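PDB 4HFQ: MutT/nudix family protein from Streptococcus pneumoniae, which hydrolyses UDP-linked precursors of peptidoglycan biosynthesis as a UDP-X diphosphatase of the Nudix hydrolase family. Local coordinates for residues A[167-170]-A[174-177]; A[88-93]-A[179-184]; A[73-78]-A[185-190]; A[155-158]-A[164-167]; A[9-14]-A[140-145]. All coordinates share one frame; numbering follows the deposited sequence. Where two conformers were deposited one is given.

Contact 1: A[167-170]-A[174-177]; sequences QFFA and LPNL. With EDO (1,2-ethanediol), chain C.
The pyrrolidine ring of Pro175 lies over one face of the Phe169 ring, where strand 163-170 of the Nudix fold gives way to the loop that leads into helix 184-194. Phe169 holds its CG anti to the carbonyl carbon (chi1 -62°), and with chi2 at 87° the phenyl ring turns a flat side to the loop. Pro175 CG sits 3.8 Å from the centroid of the Phe169 ring and 11° off its normal, a CH-pi contact almost over the centre. The proline ring runs across the phenyl from root to far end: CD lies near CG and CD2 of Phe169, while CB lies 3.8 Å from Phe169 CE2. Trp93 meets the same phenyl edge-to-face, and Leu84 of strand 81-87 touches both Phe169 and Pro175, which ties the loop to the sheet. Leu174 behaves differently. Its CB leaves the backbone away from the strand, yet the branch curls back so that CD2 of Leu174 comes within 4.5 Å of Phe169 CB, and it also packs on Ile187. No hydrogen bond links the two segments; across them the contact is apolar packing. CD2 of Leu174 also rests 3.7 Å from the carbonyl O of Ala170.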
# COMPACT_ATOMS: atom_id res chain seq x y z
N GLN A 167 -23.64 16.17 3.35
CA GLN A 167 -23.69 17.62 3.19
C GLN A 167 -22.47 18.12 2.44
O GLN A 167 -21.44 17.41 2.34
CB GLN A 167 -23.77 18.33 4.55
CG GLN A 167 -25.03 18.05 5.35
CD GLN A 167 -25.04 18.75 6.70
OE1 GLN A 167 -24.42 19.80 6.89
NE2 GLN A 167 -25.74 18.15 7.66
N PHE A 168 -22.56 19.35 1.94
CA PHE A 168 -21.44 20.05 1.33
C PHE A 168 -20.91 21.11 2.29
O PHE A 168 -21.68 21.85 2.92
CB PHE A 168 -21.85 20.67 -0.01
CG PHE A 168 -21.98 19.66 -1.12
CD1 PHE A 168 -23.10 18.85 -1.23
CD2 PHE A 168 -20.94 19.48 -2.03
CE1 PHE A 168 -23.19 17.90 -2.24
CE2 PHE A 168 -21.03 18.55 -3.04
CZ PHE A 168 -22.15 17.75 -3.15
N PHE A 169 -19.58 21.19 2.38
CA PHE A 169 -18.91 22.08 3.33
C PHE A 169 -17.88 22.96 2.66
O PHE A 169 -17.12 22.50 1.79
CB PHE A 169 -18.22 21.27 4.43
CG PHE A 169 -19.15 20.46 5.27
CD1 PHE A 169 -19.52 19.17 4.88
CD2 PHE A 169 -19.66 20.97 6.46
CE1 PHE A 169 -20.37 18.41 5.67
CE2 PHE A 169 -20.52 20.21 7.25
CZ PHE A 169 -20.88 18.92 6.85
N ALA A 170 -17.82 24.23 3.06
CA ALA A 170 -16.74 25.10 2.61
C ALA A 170 -15.40 24.60 3.13
O ALA A 170 -15.33 24.04 4.21
CB ALA A 170 -16.98 26.54 3.06
N LEU A 174 -14.93 23.28 7.77
CA LEU A 174 -15.01 21.82 7.82
C LEU A 174 -15.56 21.35 9.15
O LEU A 174 -15.28 21.97 10.19
CB LEU A 174 -13.65 21.18 7.56
CG LEU A 174 -13.03 21.42 6.19
CD1 LEU A 174 -11.56 20.98 6.16
CD2 LEU A 174 -13.81 20.74 5.07
N PRO A 175 -16.33 20.25 9.13
CA PRO A 175 -16.88 19.70 10.35
C PRO A 175 -15.84 18.79 11.03
O PRO A 175 -14.68 18.74 10.61
CB PRO A 175 -18.04 18.86 9.82
CG PRO A 175 -17.51 18.31 8.53
CD PRO A 175 -16.68 19.42 7.95
N ASN A 176 -16.25 18.11 12.10
CA ASN A 176 -15.35 17.15 12.75
C ASN A 176 -15.20 15.91 11.88
O ASN A 176 -16.15 15.20 11.58
CB ASN A 176 -15.81 16.80 14.16
CG ASN A 176 -17.19 16.19 14.18
OD1 ASN A 176 -17.40 15.13 14.76
ND2 ASN A 176 -18.14 16.87 13.57
N LEU A 177 -13.95 15.67 11.51
CA LEU A 177 -13.59 14.66 10.53
C LEU A 177 -13.28 13.32 11.15
O LEU A 177 -12.77 13.24 12.27
CB LEU A 177 -12.37 15.13 9.74
CG LEU A 177 -12.54 16.43 8.97
CD1 LEU A 177 -11.24 16.87 8.34
CD2 LEU A 177 -13.63 16.30 7.92
C1 EDO C . -12.18 9.58 14.04
O1 EDO C . -11.51 10.85 14.07
C2 EDO C . -11.28 8.49 13.45
O2 EDO C . -11.77 7.99 12.19

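Contact 2: A[88-93]-A[179-184]; sequences QGEDSW and EKRITK. With EDO (1,2-ethanediol), chain C.
Glu90 and Arg181 meet head-on in a two-pronged salt bridge. The guanidinium uses its two terminal nitrogens: Arg181 NH1 donates to Glu90 OE1 at 2.9 Å, with an N-H...O angle of 163°, and Arg181 NH2 donates to Glu90 OE2, also at 2.9 Å. Both carboxylate oxygens are approached on their syn sides, but the groups are not coplanar; their planes stand 42° apart, a twist that leaves both bonds fairly straight. Arg181 reaches its partner extended from CG to NE, and Glu90 comes from the opposite direction with its own chain extended beyond CG. In the Nudix fold this clasp joins the loop between strands 81-87 and 93-99 to the loop that precedes helix 184-194. Nearer the sheet, CG2 of Ile182 approaches the carbonyl O of Trp93 at 4.3 Å. Further out, both backbones have partners: Lys145 NZ bonds to the carbonyl of Arg181, and Arg86 NH1 to that of Glu90. An ethanediol, probably from the crystallisation liquor, bridges successive amides, Glu179 N bonding to its O1 at 3.0 Å and Lys180 N to its O2 at 3.1 Å. Lys180 NZ bonds to carbonyls of Leu138 and, on the second subunit, Glu57 and Lys60.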
# COMPACT_ATOMS: atom_id res chain seq x y z
N GLN A 88 -23.75 5.99 9.70
CA GLN A 88 -24.63 5.60 10.81
C GLN A 88 -23.81 5.19 12.03
O GLN A 88 -22.78 4.53 11.91
CB GLN A 88 -25.58 4.46 10.41
CG GLN A 88 -26.56 4.79 9.28
CD GLN A 88 -27.75 5.67 9.69
OE1 GLN A 88 -28.62 5.94 8.86
NE2 GLN A 88 -27.80 6.12 10.94
N GLY A 89 -24.26 5.64 13.21
CA GLY A 89 -23.57 5.36 14.46
C GLY A 89 -22.29 6.15 14.70
O GLY A 89 -21.54 5.87 15.64
N GLU A 90 -22.05 7.15 13.85
CA GLU A 90 -20.83 7.94 13.95
C GLU A 90 -21.13 9.43 14.00
O GLU A 90 -22.15 9.88 13.50
CB GLU A 90 -19.88 7.59 12.79
CG GLU A 90 -19.28 6.19 12.93
CD GLU A 90 -18.58 5.70 11.68
OE1 GLU A 90 -18.72 6.32 10.61
OE2 GLU A 90 -17.89 4.66 11.77
N ASP A 91 -20.23 10.19 14.64
CA ASP A 91 -20.41 11.62 14.81
C ASP A 91 -19.57 12.46 13.85
O ASP A 91 -19.72 13.68 13.79
CB ASP A 91 -20.12 12.02 16.25
CG ASP A 91 -18.64 11.93 16.60
OD1 ASP A 91 -17.95 10.98 16.18
OD2 ASP A 91 -18.15 12.83 17.32
N SER A 92 -18.70 11.81 13.08
CA SER A 92 -17.74 12.53 12.26
C SER A 92 -17.87 12.23 10.77
O SER A 92 -18.59 11.31 10.38
CB SER A 92 -16.32 12.24 12.74
OG SER A 92 -16.10 10.85 12.69
N TRP A 93 -17.17 13.01 9.96
CA TRP A 93 -17.43 13.09 8.54
C TRP A 93 -16.22 12.69 7.75
O TRP A 93 -15.09 12.91 8.19
CB TRP A 93 -17.77 14.54 8.19
CG TRP A 93 -19.05 15.02 8.84
CD1 TRP A 93 -19.23 15.47 10.14
CD2 TRP A 93 -20.36 15.12 8.21
NE1 TRP A 93 -20.54 15.82 10.36
CE2 TRP A 93 -21.27 15.65 9.23
CE3 TRP A 93 -20.85 14.85 6.94
CZ2 TRP A 93 -22.61 15.88 8.96
CZ3 TRP A 93 -22.21 15.07 6.68
CH2 TRP A 93 -23.06 15.58 7.67
N GLU A 179 -10.82 11.04 11.20
CA GLU A 179 -9.44 11.24 10.81
C GLU A 179 -8.75 9.98 10.26
O GLU A 179 -7.84 10.11 9.44
CB GLU A 179 -8.63 11.84 11.95
CG GLU A 179 -9.00 13.29 12.21
CD GLU A 179 -8.13 13.97 13.24
OE1 GLU A 179 -8.18 13.54 14.41
OE2 GLU A 179 -7.42 14.94 12.89
N LYS A 180 -9.21 8.80 10.66
CA LYS A 180 -8.64 7.56 10.11
C LYS A 180 -9.01 7.41 8.64
O LYS A 180 -8.36 6.63 7.93
CB LYS A 180 -9.12 6.34 10.91
CG LYS A 180 -8.72 6.36 12.39
CD LYS A 180 -7.24 6.06 12.60
CE LYS A 180 -6.94 6.15 14.09
NZ LYS A 180 -5.72 5.38 14.48
N ARG A 181 -10.01 8.17 8.19
CA ARG A 181 -10.47 8.15 6.79
C ARG A 181 -10.03 9.35 5.97
O ARG A 181 -9.70 9.20 4.78
CB ARG A 181 -11.99 8.02 6.73
CG ARG A 181 -12.49 6.75 7.39
CD ARG A 181 -14.00 6.68 7.47
NE ARG A 181 -14.35 5.59 8.36
CZ ARG A 181 -15.51 5.46 8.99
NH1 ARG A 181 -16.47 6.35 8.79
NH2 ARG A 181 -15.72 4.42 9.79
N ILE A 182 -9.99 10.53 6.59
CA ILE A 182 -9.51 11.73 5.93
C ILE A 182 -9.19 12.76 6.99
O ILE A 182 -9.90 12.85 7.99
CB ILE A 182 -10.53 12.29 4.88
CG1 ILE A 182 -9.81 13.11 3.81
CG2 ILE A 182 -11.68 13.06 5.56
CD1 ILE A 182 -8.91 12.32 2.87
N THR A 183 -8.12 13.51 6.77
CA THR A 183 -7.74 14.57 7.72
C THR A 183 -7.91 15.95 7.10
O THR A 183 -7.96 16.11 5.87
CB THR A 183 -6.29 14.43 8.23
OG1 THR A 183 -5.38 14.74 7.17
CG2 THR A 183 -6.00 13.02 8.77
N LYS A 184 -7.90 16.98 7.95
CA LYS A 184 -7.98 18.35 7.47
C LYS A 184 -6.79 18.69 6.56
O LYS A 184 -6.95 19.35 5.52
CB LYS A 184 -8.05 19.31 8.66
CG LYS A 184 -8.15 20.77 8.25
CD LYS A 184 -8.45 21.66 9.46
CE LYS A 184 -8.43 23.12 9.07
NZ LYS A 184 -8.97 23.92 10.20
C1 EDO C . -12.18 9.58 14.04
O1 EDO C . -11.51 10.85 14.07
C2 EDO C . -11.28 8.49 13.45
O2 EDO C . -11.77 7.99 12.19

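Contact 3: A[73-78]-A[185-190]; sequences RAWIVE and EQIELL. With SO4 (sulfate ion), chain F.
Trp75 swings its CG anti to the backbone N (chi1 178°), and chi2 of -93° then sets the indole broadside to Leu190, whose own CG stands anti to the carbonyl carbon. This is helix-on-sheet packing in the Nudix fold: helix 184-194 lies against the central sheet, and strand 69-78 supplies the tryptophan. The main touch comes from the root of the leucine. Leu190 CB lies 3.7 Å from the centroid of the six-membered ring of Trp75, 18° off its normal, which makes a CH-pi contact displaced toward the rim on the CZ3 side. CD1 of Leu190 follows along the same side and comes 3.7 Å from Trp75 CE3. Ile187, one turn earlier in the helix, meets the indole at its edge, with CG2 lying 3.9 Å from Trp75 CZ3. Its carbonyl O also approaches the ring obliquely, 3.4 Å from Trp75 CH2. Leu128 of strand 120-132 packs on both Trp75 and Leu190, and Tyr194, further along the helix, brings its ring against the indole. All three touching residues are buried, and no hydrogen bond crosses between the segments.

Two residues before the tryptophan, Arg73 takes no part in this packing. Its chain bends at chi2; NE forms a salt bridge with Asp71, and NH1 also bonds to the carbonyl of Leu95. A sulfate, probably from the crystallisation liquor, lies at the edge of the guanidinium and in its plane, with Arg73 NH1 donating to sulfate O4 at 2.9 Å.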
# COMPACT_ATOMS: atom_id res chain seq x y z
N ARG A 73 -11.42 7.06 -2.23
CA ARG A 73 -12.19 8.21 -1.76
C ARG A 73 -12.57 9.07 -2.94
O ARG A 73 -11.84 9.14 -3.94
CB ARG A 73 -11.42 9.06 -0.75
CG ARG A 73 -11.04 8.35 0.54
CD ARG A 73 -12.26 8.08 1.39
NE ARG A 73 -12.05 6.89 2.23
CZ ARG A 73 -12.94 6.42 3.09
NH1 ARG A 73 -14.09 7.05 3.31
NH2 ARG A 73 -12.67 5.31 3.77
N ALA A 74 -13.71 9.76 -2.80
CA ALA A 74 -14.23 10.66 -3.82
C ALA A 74 -14.17 12.11 -3.35
O ALA A 74 -14.63 12.44 -2.27
CB ALA A 74 -15.67 10.30 -4.16
N TRP A 75 -13.62 12.95 -4.22
CA TRP A 75 -13.56 14.40 -4.04
C TRP A 75 -14.53 15.03 -5.00
O TRP A 75 -14.31 15.05 -6.20
CB TRP A 75 -12.14 14.86 -4.30
CG TRP A 75 -11.93 16.33 -4.20
CD1 TRP A 75 -11.99 17.28 -5.22
CD2 TRP A 75 -11.58 17.07 -2.98
NE1 TRP A 75 -11.68 18.53 -4.72
CE2 TRP A 75 -11.44 18.47 -3.38
CE3 TRP A 75 -11.38 16.72 -1.64
CZ2 TRP A 75 -11.11 19.46 -2.46
CZ3 TRP A 75 -11.06 17.73 -0.74
CH2 TRP A 75 -10.91 19.06 -1.15
N ILE A 76 -15.66 15.48 -4.44
CA ILE A 76 -16.79 16.02 -5.22
C ILE A 76 -17.00 17.46 -4.76
O ILE A 76 -17.30 17.71 -3.61
CB ILE A 76 -18.05 15.19 -4.92
CG1 ILE A 76 -17.83 13.71 -5.31
CG2 ILE A 76 -19.27 15.78 -5.63
CD1 ILE A 76 -18.67 12.73 -4.53
N VAL A 77 -16.79 18.40 -5.69
CA VAL A 77 -16.95 19.83 -5.36
C VAL A 77 -18.12 20.42 -6.11
O VAL A 77 -18.22 20.26 -7.33
CB VAL A 77 -15.67 20.64 -5.68
CG1 VAL A 77 -15.89 22.15 -5.49
CG2 VAL A 77 -14.50 20.16 -4.83
N GLU A 78 -19.02 21.08 -5.37
CA GLU A 78 -20.16 21.79 -5.97
C GLU A 78 -20.25 23.13 -5.27
O GLU A 78 -20.21 23.21 -4.05
CB GLU A 78 -21.44 21.00 -5.76
CG GLU A 78 -21.47 19.70 -6.53
CD GLU A 78 -22.76 18.94 -6.40
OE1 GLU A 78 -23.75 19.49 -5.87
OE2 GLU A 78 -22.79 17.78 -6.86
N GLU A 185 -5.61 18.23 6.94
CA GLU A 185 -4.44 18.47 6.13
C GLU A 185 -4.61 17.86 4.73
O GLU A 185 -4.25 18.48 3.74
CB GLU A 185 -3.19 17.91 6.80
CG GLU A 185 -1.94 18.24 6.04
CD GLU A 185 -0.68 17.63 6.61
OE1 GLU A 185 -0.76 16.82 7.56
OE2 GLU A 185 0.41 17.97 6.09
N GLN A 186 -5.15 16.64 4.66
CA GLN A 186 -5.36 16.02 3.37
C GLN A 186 -6.38 16.82 2.55
O GLN A 186 -6.15 17.02 1.36
CB GLN A 186 -5.82 14.58 3.55
CG GLN A 186 -4.71 13.63 3.99
CD GLN A 186 -5.22 12.26 4.40
OE1 GLN A 186 -6.30 12.11 4.97
NE2 GLN A 186 -4.42 11.21 4.07
N ILE A 187 -7.48 17.24 3.20
CA ILE A 187 -8.50 18.03 2.50
C ILE A 187 -7.89 19.32 1.94
O ILE A 187 -8.17 19.71 0.81
CB ILE A 187 -9.72 18.29 3.40
CG1 ILE A 187 -10.48 16.96 3.57
CG2 ILE A 187 -10.63 19.36 2.78
CD1 ILE A 187 -11.59 16.98 4.58
N GLU A 188 -7.03 19.96 2.73
CA GLU A 188 -6.39 21.18 2.26
C GLU A 188 -5.45 20.95 1.08
O GLU A 188 -5.44 21.74 0.13
CB GLU A 188 -5.71 21.91 3.43
CG GLU A 188 -6.75 22.50 4.39
CD GLU A 188 -6.17 23.12 5.66
OE1 GLU A 188 -5.00 22.88 5.98
OE2 GLU A 188 -6.93 23.86 6.34
N LEU A 189 -4.67 19.88 1.14
CA LEU A 189 -3.81 19.46 0.03
C LEU A 189 -4.63 19.19 -1.22
O LEU A 189 -4.29 19.64 -2.32
CB LEU A 189 -3.07 18.17 0.41
CG LEU A 189 -1.55 18.06 0.47
CD1 LEU A 189 -0.87 19.26 1.11
CD2 LEU A 189 -1.18 16.79 1.20
N LEU A 190 -5.70 18.42 -1.05
CA LEU A 190 -6.59 18.07 -2.16
C LEU A 190 -7.20 19.29 -2.84
O LEU A 190 -7.29 19.33 -4.05
CB LEU A 190 -7.70 17.13 -1.68
CG LEU A 190 -7.20 15.73 -1.35
CD1 LEU A 190 -8.26 15.04 -0.52
CD2 LEU A 190 -6.91 14.98 -2.65
S SO4 F . -17.59 6.09 4.67
O1 SO4 F . -18.51 6.02 5.83
O2 SO4 F . -17.55 4.77 4.01
O3 SO4 F . -18.05 7.11 3.71
O4 SO4 F . -16.23 6.46 5.12

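Contact 4: A[155-158]-A[164-167]; sequences GQFQ and ADLQ
The loop 155-158 runs beside strand 163-170 without pairing with it, coming closest where the CA atoms of Phe157 and Leu166 stand 7.3 Å apart, and the strand carries a classic beta bulge in which Ala164 and Asp165 both face Arg86 of strand 81-87. Phe157 makes the contact. Its chi1 of 175° turns CG away from the backbone N and sends the phenyl ring over to the strand, against CB of Leu166. That CB sits 3.7 Å from the centroid of the Phe157 ring, 11° off the normal, a well-centred CH-pi contact, while CD1 of Leu166 comes 3.9 Å from Phe157 CD1. The far end of the ring meets backbone: Phe157 CZ lies 3.8 Å from Asp165 CA, and the carbonyl O of Ala164 is at the ring edge, 4.1 Å from CZ of Phe157. Asp165 sends its carboxylate along its own strand. Its OD2 takes a hydrogen bond of 2.8 Å from Gln167 NE2, which arrives from above the carboxylate plane, and its OD1 receives a weak one from Leu166 N. Leu166 also packs on Cys83 and Val85, linking the ring to the neighbouring strand 81-87 of the Nudix sheet. Since no hydrogen bond joins the two segments, the contact across them rests on dispersion and CH-pi, while the side-chain bonds of Asp165 to Leu166 N and Gln167 stay within 164-167.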
# COMPACT_ATOMS: atom_id res chain seq x y z
N GLY A 155 -29.35 11.09 -9.60
CA GLY A 155 -29.64 10.39 -8.36
C GLY A 155 -30.21 11.29 -7.29
O GLY A 155 -30.70 12.40 -7.57
N GLN A 156 -30.15 10.81 -6.06
CA GLN A 156 -30.72 11.49 -4.91
C GLN A 156 -30.17 10.87 -3.63
O GLN A 156 -30.11 9.64 -3.52
CB GLN A 156 -32.25 11.35 -4.93
CG GLN A 156 -32.97 12.13 -3.85
CD GLN A 156 -34.46 11.88 -3.86
OE1 GLN A 156 -34.92 10.75 -3.68
NE2 GLN A 156 -35.23 12.94 -4.08
N PHE A 157 -29.76 11.71 -2.68
CA PHE A 157 -29.34 11.17 -1.40
C PHE A 157 -30.52 10.66 -0.59
O PHE A 157 -31.52 11.37 -0.42
CB PHE A 157 -28.51 12.15 -0.55
CG PHE A 157 -28.18 11.60 0.81
CD1 PHE A 157 -27.25 10.56 0.95
CD2 PHE A 157 -28.83 12.07 1.95
CE1 PHE A 157 -26.95 10.03 2.20
CE2 PHE A 157 -28.54 11.53 3.20
CZ PHE A 157 -27.60 10.51 3.32
N GLN A 158 -30.40 9.44 -0.09
CA GLN A 158 -31.36 8.94 0.88
C GLN A 158 -30.56 8.29 2.00
O GLN A 158 -29.66 7.47 1.75
CB GLN A 158 -32.32 7.92 0.26
CG GLN A 158 -33.26 8.50 -0.79
CD GLN A 158 -34.32 7.51 -1.26
OE1 GLN A 158 -34.21 6.30 -1.03
NE2 GLN A 158 -35.35 8.02 -1.92
N ALA A 164 -25.73 8.11 7.41
CA ALA A 164 -26.74 8.93 8.11
C ALA A 164 -27.01 10.26 7.42
O ALA A 164 -28.14 10.73 7.41
CB ALA A 164 -26.32 9.17 9.55
N ASP A 165 -25.98 10.89 6.87
CA ASP A 165 -26.13 12.23 6.32
C ASP A 165 -25.08 12.52 5.27
O ASP A 165 -24.01 11.89 5.25
CB ASP A 165 -26.08 13.28 7.45
CG ASP A 165 -26.78 14.60 7.09
OD1 ASP A 165 -27.44 14.69 6.04
OD2 ASP A 165 -26.65 15.55 7.89
N LEU A 166 -25.41 13.44 4.38
CA LEU A 166 -24.54 13.94 3.35
C LEU A 166 -24.74 15.43 3.27
O LEU A 166 -25.88 15.92 3.14
CB LEU A 166 -24.88 13.28 2.01
CG LEU A 166 -24.08 13.71 0.76
CD1 LEU A 166 -24.11 12.61 -0.28
CD2 LEU A 166 -24.61 15.01 0.17
N GLN A 167 -23.64 16.17 3.35
CA GLN A 167 -23.69 17.62 3.19
C GLN A 167 -22.47 18.12 2.44
O GLN A 167 -21.44 17.41 2.34
CB GLN A 167 -23.77 18.33 4.55
CG GLN A 167 -25.03 18.05 5.35
CD GLN A 167 -25.04 18.75 6.70
OE1 GLN A 167 -24.42 19.80 6.89
NE2 GLN A 167 -25.74 18.15 7.66

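Contact 5: A[9-14]-A[140-145]; sequences YLQRMI and SKQYTK
Gln11 lays its side chain across the backbone of 140-142, its CG coming 3.3 Å from the carbonyl O of Ser140. CG stands anti to the backbone N (chi1 -173°) and the chain stays extended, which carries the amide from the helix to the loop. There Gln11 NE2 donates to Ser140 O at 3.2 Å with an N-H...O angle of 156°. The acceptor lies in the amide plane of Gln11, but the donor stands 71° out of the carbonyl plane of Ser140, so the oxygen is met from above. OE1 of Gln11 passes 4.0 Å from Gln142 CB and accepts a hydrogen bond from Asn134 ND2, the side chain's strongest polar partner. Thus helix 3-23, from the N-terminal helical region, docks onto the Nudix domain where the chain enters strand 143-153. The two glutamine side chains cross at about a right angle, although their amide planes are close to parallel. Gln142 turns its polar end to other partners: NE2 bonds to Asp132, and OE1 accepts from the backbone N of Gly103 of the second subunit. That subunit also takes the hydroxyl of Ser140 through the carbonyl of Pro61, and it packs Val102 on Gln11.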
# COMPACT_ATOMS: atom_id res chain seq x y z
N TYR A 9 6.53 -0.73 13.83
CA TYR A 9 7.35 -1.94 13.99
C TYR A 9 6.47 -3.17 13.98
O TYR A 9 6.80 -4.14 13.28
CB TYR A 9 8.14 -1.90 15.30
CG TYR A 9 9.40 -1.07 15.28
CD1 TYR A 9 10.42 -1.35 14.38
CD2 TYR A 9 9.58 -0.01 16.17
CE1 TYR A 9 11.59 -0.61 14.36
CE2 TYR A 9 10.74 0.75 16.15
CZ TYR A 9 11.73 0.46 15.24
OH TYR A 9 12.90 1.20 15.17
N LEU A 10 5.38 -3.16 14.74
CA LEU A 10 4.49 -4.31 14.78
C LEU A 10 3.92 -4.63 13.40
O LEU A 10 3.91 -5.79 12.94
CB LEU A 10 3.37 -4.09 15.81
CG LEU A 10 2.29 -5.16 15.95
CD1 LEU A 10 2.85 -6.43 16.56
CD2 LEU A 10 1.10 -4.66 16.77
N GLN A 11 3.42 -3.59 12.74
CA GLN A 11 2.81 -3.72 11.44
C GLN A 11 3.82 -4.36 10.46
O GLN A 11 3.49 -5.29 9.71
CB GLN A 11 2.37 -2.32 11.03
CG GLN A 11 1.56 -2.23 9.78
CD GLN A 11 1.57 -0.79 9.30
OE1 GLN A 11 2.54 -0.32 8.71
NE2 GLN A 11 0.47 -0.07 9.58
N ARG A 12 5.06 -3.90 10.49
CA ARG A 12 6.09 -4.41 9.60
C ARG A 12 6.47 -5.86 9.91
O ARG A 12 6.61 -6.70 9.00
CB ARG A 12 7.32 -3.49 9.64
CG ARG A 12 8.44 -3.94 8.73
CD ARG A 12 8.06 -3.87 7.26
NE ARG A 12 9.15 -4.41 6.45
CZ ARG A 12 8.98 -5.08 5.31
NH1 ARG A 12 7.76 -5.27 4.77
NH2 ARG A 12 10.05 -5.58 4.71
N MET A 13 6.62 -6.18 11.19
CA MET A 13 6.98 -7.55 11.56
C MET A 13 5.88 -8.55 11.24
O MET A 13 6.18 -9.68 10.79
CB MET A 13 7.35 -7.62 13.03
CG MET A 13 8.65 -6.90 13.30
SD MET A 13 9.40 -7.24 14.90
CE MET A 13 8.21 -6.42 15.94
N ILE A 14 4.62 -8.15 11.37
CA ILE A 14 3.52 -9.00 10.93
C ILE A 14 3.66 -9.27 9.43
O ILE A 14 3.57 -10.42 8.98
CB ILE A 14 2.14 -8.39 11.26
CG1 ILE A 14 1.89 -8.43 12.78
CG2 ILE A 14 1.03 -9.11 10.49
CD1 ILE A 14 0.80 -7.51 13.27
N SER A 140 -3.65 0.26 12.29
CA SER A 140 -3.09 -1.10 12.31
C SER A 140 -2.71 -1.57 10.90
O SER A 140 -1.64 -2.19 10.72
CB SER A 140 -4.03 -2.07 12.99
OG SER A 140 -5.29 -2.10 12.38
N LYS A 141 -3.55 -1.25 9.91
CA LYS A 141 -3.23 -1.59 8.53
C LYS A 141 -2.72 -0.37 7.80
O LYS A 141 -3.23 0.74 8.00
CB LYS A 141 -4.44 -2.14 7.77
CG LYS A 141 -4.95 -3.49 8.27
CD LYS A 141 -3.93 -4.60 8.09
CE LYS A 141 -4.48 -6.00 8.36
NZ LYS A 141 -4.78 -6.25 9.81
N GLN A 142 -1.75 -0.58 6.92
CA GLN A 142 -1.33 0.45 5.97
C GLN A 142 -2.18 0.40 4.71
O GLN A 142 -2.34 -0.66 4.12
CB GLN A 142 0.14 0.26 5.62
CG GLN A 142 0.69 1.34 4.71
CD GLN A 142 2.15 1.17 4.40
OE1 GLN A 142 2.62 0.03 4.35
NE2 GLN A 142 2.88 2.27 4.22
N TYR A 143 -2.71 1.56 4.31
CA TYR A 143 -3.46 1.71 3.07
C TYR A 143 -2.78 2.66 2.11
O TYR A 143 -2.14 3.63 2.52
CB TYR A 143 -4.87 2.27 3.33
CG TYR A 143 -5.79 1.32 4.06
CD1 TYR A 143 -5.76 1.20 5.44
CD2 TYR A 143 -6.72 0.55 3.36
CE1 TYR A 143 -6.61 0.32 6.11
CE2 TYR A 143 -7.58 -0.32 4.01
CZ TYR A 143 -7.52 -0.43 5.39
OH TYR A 143 -8.38 -1.32 6.02
N THR A 144 -2.92 2.35 0.82
CA THR A 144 -2.77 3.35 -0.24
C THR A 144 -4.16 3.95 -0.48
O THR A 144 -5.08 3.27 -0.94
CB THR A 144 -2.24 2.74 -1.56
OG1 THR A 144 -3.15 1.72 -2.00
CG2 THR A 144 -0.86 2.11 -1.35
N LYS A 145 -4.28 5.23 -0.15
CA LYS A 145 -5.56 5.91 -0.18
C LYS A 145 -5.64 6.75 -1.46
O LYS A 145 -5.00 7.81 -1.57
CB LYS A 145 -5.71 6.74 1.10
CG LYS A 145 -6.99 7.59 1.16
CD LYS A 145 -7.05 8.36 2.49
CE LYS A 145 -7.26 7.48 3.71
NZ LYS A 145 -8.63 6.88 3.79

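Overall arrangement
Contacts 1 to 4 lie within the Nudix domain; contact 5 joins it to the N-terminal helices. Contacts 1 and 4 share Gln167 on strand 163-170, centres about 14 Å apart. Contacts 2 and 3 start at 88-93 and 73-78 and enclose both in sequence, while contact 5 alternates with contacts 2 and 3. Contact 1 is about 10 Å from contact 2 and 11 Å from contact 3, centre to centre. Contact 5 lies opposite contacts 1, 3 and 4 across the chain's centre, about 33 Å from contact 4 between centres, yet Lys145 links it to Arg181 of contact 2. One sheet thus runs from strand 163-170 to strand 143-153, near the second subunit, which Lys180 of contact 2 reaches too.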